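Suppressor of RNA silencing p3 (PDB 3AJF) suppresses RNA-mediated gene silencing in the host of rice hoja blanca virus, presumably by binding double-stranded RNA as a homodimer. Local coordinates at residues A[10-15]-A[79-83]; A[23-27]-A[54-59]; A[46-52]-A[87-93]. All coordinates share one frame. Residue numbers count along the deposited sequence, not the author numbering.

Interaction 1: A[10-15]-A[79-83]; sequences CKDLPI and CLVST
A tight hairpin turn is pinned to the side of a helix by one covalent bond. Residues 10-13 form a type I' beta turn: Lys11 (phi/psi 53/39) and Asp12 (72/6) both take left-handed helical angles, and the ends are closed by Cys10 N to Leu13 O at 2.8 Å and Leu13 N to Cys10 O at 2.9 Å. Residues 79-83 are regular helix, with Thr83 N bonded to Cys79 O at 2.8 Å. The backbones come nearest at the two cysteines, 6.4 Å between their CA atoms. Both have chi1 t and point toward each other, so that Cys10 SG meets Cys79 SG at 2.1 Å with chi3 of -90°, the left-handed sign. Cys79 SG is the bump that nestles against Lys11 CB (3.8 Å) and Leu13 CD1 (4.0 Å) of the turn, while Cys10 SG presses on Thr83 CG2 (3.3 Å). The extended Lys11 chain (m, then t, t, t) reaches across the face of the helix, its CD 3.6 Å from Thr83 CG2. Further along, Leu80 CD2 abuts Cys10 CB and Leu80 CD1 abuts Ile15 CG2, each at 4.2 Å. Ser82 OG hydrogen-bonds to Ser82 of the second subunit, so the same helix also faces the dimer partner. This is a disulfide-anchored beta hairpin, tying the two-stranded N-terminal ribbon 9-10/13-14 to helix 74-85 of a helical domain.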
# COMPACT_ATOMS: atom_id res chain seq x y z
N CYS A 10 13.27 7.73 1.78
CA CYS A 10 12.58 6.46 1.92
C CYS A 10 13.36 5.51 1.03
O CYS A 10 13.44 5.74 -0.16
CB CYS A 10 11.15 6.59 1.38
SG CYS A 10 10.24 5.01 1.13
N LYS A 11 13.98 4.47 1.60
CA LYS A 11 14.77 3.53 0.78
C LYS A 11 15.79 4.30 -0.06
O LYS A 11 16.03 3.98 -1.23
CB LYS A 11 13.84 2.70 -0.12
CG LYS A 11 13.06 1.56 0.57
CD LYS A 11 12.10 0.92 -0.46
CE LYS A 11 11.62 -0.48 -0.03
NZ LYS A 11 11.34 -1.38 -1.23
N ASP A 12 16.38 5.33 0.53
CA ASP A 12 17.41 6.17 -0.10
C ASP A 12 16.91 7.11 -1.20
O ASP A 12 17.70 7.81 -1.85
CB ASP A 12 18.62 5.33 -0.56
CG ASP A 12 19.41 4.75 0.61
OD1 ASP A 12 19.76 5.51 1.55
OD2 ASP A 12 19.69 3.53 0.60
N LEU A 13 15.59 7.15 -1.39
CA LEU A 13 14.96 8.05 -2.35
C LEU A 13 14.42 9.25 -1.59
O LEU A 13 13.69 9.07 -0.61
CB LEU A 13 13.80 7.34 -3.06
CG LEU A 13 13.98 5.99 -3.75
CD1 LEU A 13 12.61 5.40 -4.20
CD2 LEU A 13 14.93 6.06 -4.95
N PRO A 14 14.77 10.47 -2.03
CA PRO A 14 14.29 11.71 -1.43
C PRO A 14 12.77 11.85 -1.48
O PRO A 14 12.14 11.63 -2.52
CB PRO A 14 14.94 12.79 -2.29
CG PRO A 14 16.20 12.12 -2.84
CD PRO A 14 15.73 10.72 -3.12
N ILE A 15 12.19 12.20 -0.33
CA ILE A 15 10.75 12.39 -0.21
C ILE A 15 10.56 13.86 -0.00
O ILE A 15 10.87 14.35 1.07
CB ILE A 15 10.20 11.69 1.04
CG1 ILE A 15 10.58 10.24 1.03
CG2 ILE A 15 8.67 11.90 1.20
CD1 ILE A 15 10.91 9.81 2.37
N CYS A 79 7.02 4.77 -2.95
CA CYS A 79 7.99 4.27 -1.96
C CYS A 79 7.33 4.18 -0.58
O CYS A 79 7.45 3.15 0.10
CB CYS A 79 9.25 5.16 -1.85
SG CYS A 79 10.58 4.41 -0.84
N LEU A 80 6.65 5.25 -0.17
CA LEU A 80 5.97 5.29 1.13
C LEU A 80 4.92 4.16 1.24
O LEU A 80 4.86 3.44 2.26
CB LEU A 80 5.30 6.66 1.31
CG LEU A 80 6.25 7.87 1.42
CD1 LEU A 80 5.44 9.19 1.57
CD2 LEU A 80 7.23 7.66 2.59
N VAL A 81 4.12 3.98 0.18
CA VAL A 81 3.14 2.92 0.18
C VAL A 81 3.83 1.57 0.38
O VAL A 81 3.43 0.75 1.22
CB VAL A 81 2.24 2.91 -1.09
CG1 VAL A 81 1.42 1.60 -1.14
CG2 VAL A 81 1.31 4.02 -1.04
N SER A 82 4.86 1.35 -0.43
CA SER A 82 5.56 0.09 -0.49
C SER A 82 6.21 -0.20 0.86
O SER A 82 6.07 -1.34 1.39
CB SER A 82 6.56 0.13 -1.66
OG SER A 82 7.51 -0.89 -1.54
N THR A 83 6.86 0.80 1.45
CA THR A 83 7.53 0.62 2.74
C THR A 83 6.61 0.52 3.96
O THR A 83 6.86 -0.31 4.84
CB THR A 83 8.65 1.70 3.02
OG1 THR A 83 8.06 2.97 3.25
CG2 THR A 83 9.52 1.86 1.87

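Interaction 2: A[23-27]-A[54-59]; sequences FFDIL and VFLKSA. With SO4 (sulfate ion), chain E.
Two helical segments, 23-27 and 54-59, cross steeply: their axes approach to 9.6 Å and their N-to-C directions make an angle of 108°. Backbone bonds Leu27 N to Phe23 O (2.9 Å) and Ser58 N to Val54 O (3.1 Å) confirm regular turns. Across the interface the nearest CA pairs are Leu27 with Ser58 at 5.7 Å and Phe23 with Ala59 at 6.8 Å, so one turn of 23-27 spans the small residues Ser58 and Ala59. Phe23 (chi1 t, chi2 10°) inserts its ring tip against the second helix: its CZ stands 3.2 Å from Phe55 O and 3.6 Å from Ala59 CB, and its CE1 lies 4.0 Å from Ser58 CB. Phe55 O and Ser58 CB meet the edge of this ring. The Phe55 ring, chi1 t and chi2 88°, receives Phe23 CE2 over one face, 3.5 Å from Phe55 CZ; the ring centroids are 4.7 Å apart and the planes inclined by 41°. Leu27 (t, p) puts CD1 3.7 Å from Val54 CG1 and 3.4 Å from Ser58 OG, with CD2 4.0 Å from Phe55 CD1. Lys57 NZ donates a hydrogen bond to O1 of a sulfate ion (3.0 Å), probably from the crystallisation liquor. Such near-perpendicular packing, filled by aromatic side chains, belongs to the core of this helical domain: Phe39 of helix 36-44 meets Phe23 edge-to-face, as Tyr84 of helix 74-85 does Phe55, so both remaining helices flank the crossing of 17-30 and 49-64.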
# COMPACT_ATOMS: atom_id res chain seq x y z
N PHE A 23 -0.02 14.80 1.62
CA PHE A 23 -0.53 13.47 2.04
C PHE A 23 -1.34 13.70 3.32
O PHE A 23 -2.52 13.33 3.38
CB PHE A 23 0.67 12.53 2.25
CG PHE A 23 0.34 11.10 2.66
CD1 PHE A 23 -0.96 10.57 2.64
CD2 PHE A 23 1.39 10.25 3.02
CE1 PHE A 23 -1.21 9.26 3.02
CE2 PHE A 23 1.15 8.90 3.37
CZ PHE A 23 -0.16 8.41 3.38
N PHE A 24 -0.73 14.37 4.31
CA PHE A 24 -1.44 14.60 5.56
C PHE A 24 -2.76 15.38 5.34
O PHE A 24 -3.82 15.05 5.91
CB PHE A 24 -0.57 15.35 6.58
CG PHE A 24 -1.34 15.73 7.81
CD1 PHE A 24 -1.78 14.73 8.68
CD2 PHE A 24 -1.74 17.05 8.04
CE1 PHE A 24 -2.57 15.04 9.81
CE2 PHE A 24 -2.52 17.40 9.17
CZ PHE A 24 -2.93 16.37 10.06
N ASP A 25 -2.71 16.42 4.50
CA ASP A 25 -3.88 17.27 4.26
C ASP A 25 -5.04 16.46 3.66
O ASP A 25 -6.21 16.64 4.05
CB ASP A 25 -3.52 18.39 3.30
CG ASP A 25 -2.77 19.51 3.97
OD1 ASP A 25 -2.67 19.49 5.22
OD2 ASP A 25 -2.29 20.42 3.26
N ILE A 26 -4.70 15.58 2.72
CA ILE A 26 -5.69 14.77 2.02
C ILE A 26 -6.24 13.73 2.98
O ILE A 26 -7.45 13.56 3.06
CB ILE A 26 -5.05 14.14 0.74
CG1 ILE A 26 -4.90 15.25 -0.32
CG2 ILE A 26 -5.87 12.97 0.22
CD1 ILE A 26 -4.11 14.87 -1.59
N LEU A 27 -5.35 13.06 3.72
CA LEU A 27 -5.76 12.05 4.71
C LEU A 27 -6.67 12.67 5.77
O LEU A 27 -7.73 12.11 6.12
CB LEU A 27 -4.52 11.40 5.35
CG LEU A 27 -4.71 10.45 6.51
CD1 LEU A 27 -5.63 9.30 6.11
CD2 LEU A 27 -3.37 9.92 6.91
N VAL A 54 -6.09 2.93 6.70
CA VAL A 54 -6.61 4.23 6.29
C VAL A 54 -5.49 5.15 5.68
O VAL A 54 -5.67 5.77 4.61
CB VAL A 54 -7.30 4.88 7.49
CG1 VAL A 54 -7.55 6.33 7.25
CG2 VAL A 54 -8.62 4.14 7.82
N PHE A 55 -4.35 5.22 6.36
CA PHE A 55 -3.13 5.93 5.88
C PHE A 55 -2.73 5.45 4.48
O PHE A 55 -2.56 6.26 3.56
CB PHE A 55 -2.04 5.63 6.91
CG PHE A 55 -0.65 6.17 6.60
CD1 PHE A 55 -0.28 7.45 7.01
CD2 PHE A 55 0.34 5.31 6.06
CE1 PHE A 55 1.06 7.92 6.81
CE2 PHE A 55 1.67 5.77 5.86
CZ PHE A 55 2.03 7.06 6.23
N LEU A 56 -2.60 4.13 4.31
CA LEU A 56 -2.22 3.58 2.99
C LEU A 56 -3.28 3.82 1.90
O LEU A 56 -2.94 4.10 0.74
CB LEU A 56 -1.90 2.09 3.07
CG LEU A 56 -0.70 1.69 3.96
CD1 LEU A 56 -0.76 0.19 4.15
CD2 LEU A 56 0.59 2.07 3.36
N LYS A 57 -4.56 3.69 2.27
CA LYS A 57 -5.64 3.89 1.32
C LYS A 57 -5.70 5.32 0.78
O LYS A 57 -6.03 5.52 -0.40
CB LYS A 57 -6.97 3.49 1.92
CG LYS A 57 -7.19 2.01 1.94
CD LYS A 57 -8.10 1.62 3.08
CE LYS A 57 -9.55 1.54 2.71
NZ LYS A 57 -10.31 1.51 4.03
N SER A 58 -5.38 6.30 1.61
CA SER A 58 -5.28 7.70 1.12
C SER A 58 -4.13 7.88 0.12
O SER A 58 -4.30 8.55 -0.92
CB SER A 58 -5.13 8.71 2.27
OG SER A 58 -6.39 9.15 2.76
N ALA A 59 -2.97 7.30 0.42
CA ALA A 59 -1.82 7.35 -0.50
C ALA A 59 -2.11 6.63 -1.82
O ALA A 59 -1.75 7.11 -2.88
CB ALA A 59 -0.56 6.80 0.20
S SO4 E . -11.17 5.20 3.29
O1 SO4 E . -10.72 4.44 4.45
O2 SO4 E . -10.25 6.26 2.94
O3 SO4 E . -12.49 5.71 3.61
O4 SO4 E . -11.28 4.33 2.13

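Interaction 3: A[46-52]-A[87-93]; sequences PDDPENL and YFVELKP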
# COMPACT_ATOMS: atom_id res chain seq x y z
N PRO A 46 3.84 2.44 12.60
CA PRO A 46 2.40 2.12 12.64
C PRO A 46 2.08 1.18 13.82
O PRO A 46 2.82 0.21 14.05
CB PRO A 46 2.20 1.40 11.30
CG PRO A 46 3.24 2.07 10.38
CD PRO A 46 4.43 2.23 11.27
N ASP A 47 1.04 1.47 14.58
CA ASP A 47 0.81 0.69 15.80
C ASP A 47 -0.63 0.18 15.87
O ASP A 47 -1.05 -0.45 16.85
CB ASP A 47 1.16 1.52 17.04
CG ASP A 47 0.23 2.72 17.23
OD1 ASP A 47 -0.29 3.25 16.24
OD2 ASP A 47 0.01 3.11 18.39
N ASP A 48 -1.38 0.45 14.80
CA ASP A 48 -2.76 0.02 14.70
C ASP A 48 -3.02 -0.37 13.25
O ASP A 48 -2.85 0.47 12.37
CB ASP A 48 -3.72 1.15 15.09
CG ASP A 48 -5.16 0.67 15.19
OD1 ASP A 48 -5.82 0.51 14.15
OD2 ASP A 48 -5.62 0.43 16.33
N PRO A 49 -3.45 -1.63 13.01
CA PRO A 49 -3.70 -2.06 11.61
C PRO A 49 -4.81 -1.27 10.92
O PRO A 49 -4.73 -1.02 9.71
CB PRO A 49 -4.12 -3.53 11.77
CG PRO A 49 -4.73 -3.59 13.17
CD PRO A 49 -3.77 -2.72 13.97
N GLU A 50 -5.88 -0.90 11.64
CA GLU A 50 -6.93 -0.07 11.02
C GLU A 50 -6.42 1.34 10.62
O GLU A 50 -6.71 1.80 9.53
CB GLU A 50 -8.21 0.02 11.87
CG GLU A 50 -9.23 1.14 11.43
CD GLU A 50 -9.93 0.92 10.05
OE1 GLU A 50 -9.31 0.41 9.08
OE2 GLU A 50 -11.13 1.31 9.92
N ASN A 51 -5.66 2.01 11.49
CA ASN A 51 -5.12 3.32 11.16
C ASN A 51 -4.14 3.25 10.01
O ASN A 51 -4.11 4.15 9.15
CB ASN A 51 -4.43 3.95 12.36
CG ASN A 51 -5.43 4.36 13.48
OD1 ASN A 51 -6.65 4.36 13.29
ND2 ASN A 51 -4.90 4.71 14.65
N LEU A 52 -3.31 2.21 9.99
CA LEU A 52 -2.36 2.03 8.89
C LEU A 52 -3.13 1.79 7.57
O LEU A 52 -2.74 2.29 6.55
CB LEU A 52 -1.38 0.87 9.15
CG LEU A 52 -0.39 0.54 8.01
CD1 LEU A 52 0.57 1.70 7.70
CD2 LEU A 52 0.40 -0.74 8.31
N TYR A 87 4.72 -3.10 7.48
CA TYR A 87 4.46 -3.23 8.89
C TYR A 87 3.34 -4.27 9.12
O TYR A 87 3.26 -4.85 10.19
CB TYR A 87 4.13 -1.85 9.50
CG TYR A 87 5.40 -1.01 9.69
CD1 TYR A 87 6.18 -1.16 10.81
CD2 TYR A 87 5.81 -0.10 8.73
CE1 TYR A 87 7.36 -0.42 11.01
CE2 TYR A 87 7.00 0.67 8.91
CZ TYR A 87 7.75 0.48 10.06
OH TYR A 87 8.93 1.19 10.29
N PHE A 88 2.54 -4.56 8.09
CA PHE A 88 1.49 -5.58 8.24
C PHE A 88 1.99 -6.98 8.59
O PHE A 88 1.19 -7.82 9.04
CB PHE A 88 0.59 -5.68 7.01
CG PHE A 88 -0.46 -4.59 6.95
CD1 PHE A 88 -1.30 -4.36 8.04
CD2 PHE A 88 -0.62 -3.81 5.81
CE1 PHE A 88 -2.30 -3.40 7.99
CE2 PHE A 88 -1.61 -2.82 5.77
CZ PHE A 88 -2.44 -2.62 6.87
N VAL A 89 3.27 -7.24 8.38
CA VAL A 89 3.76 -8.57 8.67
C VAL A 89 3.58 -8.84 10.17
O VAL A 89 3.07 -9.91 10.56
CB VAL A 89 5.22 -8.78 8.19
CG1 VAL A 89 5.71 -10.15 8.55
CG2 VAL A 89 5.29 -8.61 6.67
N GLU A 90 3.92 -7.87 11.01
CA GLU A 90 3.80 -8.11 12.45
C GLU A 90 2.55 -7.46 13.09
O GLU A 90 2.12 -7.87 14.17
CB GLU A 90 5.10 -7.69 13.17
CG GLU A 90 6.26 -8.72 13.02
CD GLU A 90 7.65 -8.18 13.49
OE1 GLU A 90 8.07 -7.08 13.07
OE2 GLU A 90 8.33 -8.86 14.27
N LEU A 91 1.97 -6.49 12.39
CA LEU A 91 0.79 -5.76 12.86
C LEU A 91 -0.51 -6.42 12.40
O LEU A 91 -0.88 -6.33 11.23
CB LEU A 91 0.86 -4.34 12.32
CG LEU A 91 -0.04 -3.27 12.91
CD1 LEU A 91 0.25 -3.09 14.43
CD2 LEU A 91 0.19 -1.97 12.15
N LYS A 92 -1.19 -7.09 13.34
CA LYS A 92 -2.35 -7.94 13.07
C LYS A 92 -3.66 -7.36 13.63
O LYS A 92 -3.63 -6.65 14.62
CB LYS A 92 -2.09 -9.34 13.68
CG LYS A 92 -0.79 -9.96 13.13
CD LYS A 92 -0.26 -11.15 13.90
CE LYS A 92 1.19 -11.43 13.44
NZ LYS A 92 1.91 -12.50 14.25
N PRO A 93 -4.80 -7.64 12.99
CA PRO A 93 -6.10 -7.23 13.55
C PRO A 93 -6.36 -7.83 14.93
O PRO A 93 -6.76 -7.11 15.85
CB PRO A 93 -7.12 -7.78 12.56
CG PRO A 93 -6.39 -8.61 11.60
CD PRO A 93 -4.93 -8.30 11.69
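Van der Waals and CH-pi contacts, lined in part by backbone atoms, join the start of helix 49-64 to the end of this helical-domain fragment, burying 441 Å² in all. Leu91 and Pro49 are the two most covered residues (83 and 84 Å²). Leu91 (chi1 t, chi2 p) inserts its methyls among Pro46, Pro49 and Leu52: its CD2 lies 4.0 Å from Pro46 CB, 3.8 Å from Pro49 N and 4.0 Å from Leu52 CD2, while its CD1 reaches 3.7 Å from Asp47 C. Two CH-pi contacts accompany it. Tyr87, with chi1 m and chi2 -84°, turns one ring face to Pro46, whose CD sits 3.6 Å from the ring centroid and 6° off its normal. Phe88, also m, offers a face to Leu52: Leu52 CD2 is 3.7 Å from that centroid and 10° off the normal. This placement follows from Leu52 being t, p, which also brings its CD2 within 4.1 Å of Tyr87 CB. At the outer end Pro49 sets CG 3.6 Å from Lys92 O and 3.9 Å from Pro93 CA. On the tail, Leu91 N bonds Tyr87 O at 3.0 Å, which keeps Tyr87 and Leu91 folded toward one another. Asp48, chi1 t, points away from the tail; its OD1 accepts from Asn51 N at 3.1 Å. Arg74 of the second subunit donates to Phe88 O, and Val89 packs on Thr78 there, so the tail is part of the dimer interface. This is an Asp N-capped helix start with proline in the first turn, packed against the segment that follows helix 74-85.

Helix 49-64 serves interactions 2 and 3; helix 74-85 carries half of interaction 1 and leads into 87-93. Interaction 2 is nested within the loop that interaction 1 closes, whereas interaction 3 crosses both, since its segments alternate with theirs. The centres of interactions 1 and 2 lie about 15 Å apart, as do those of 2 and 3, and 1 and 3 are about 18 Å apart. Direct packing links the first two (Val81 CG2 to Ala59 CB, 3.6 Å) and the last two (Leu56 CD1 to Phe88 CE2, 3.5 Å). Interaction 2 thus lies near the chain's centre, while interactions 1 and 3, more peripheral, lie where the two subunits meet, consistent with the homodimer.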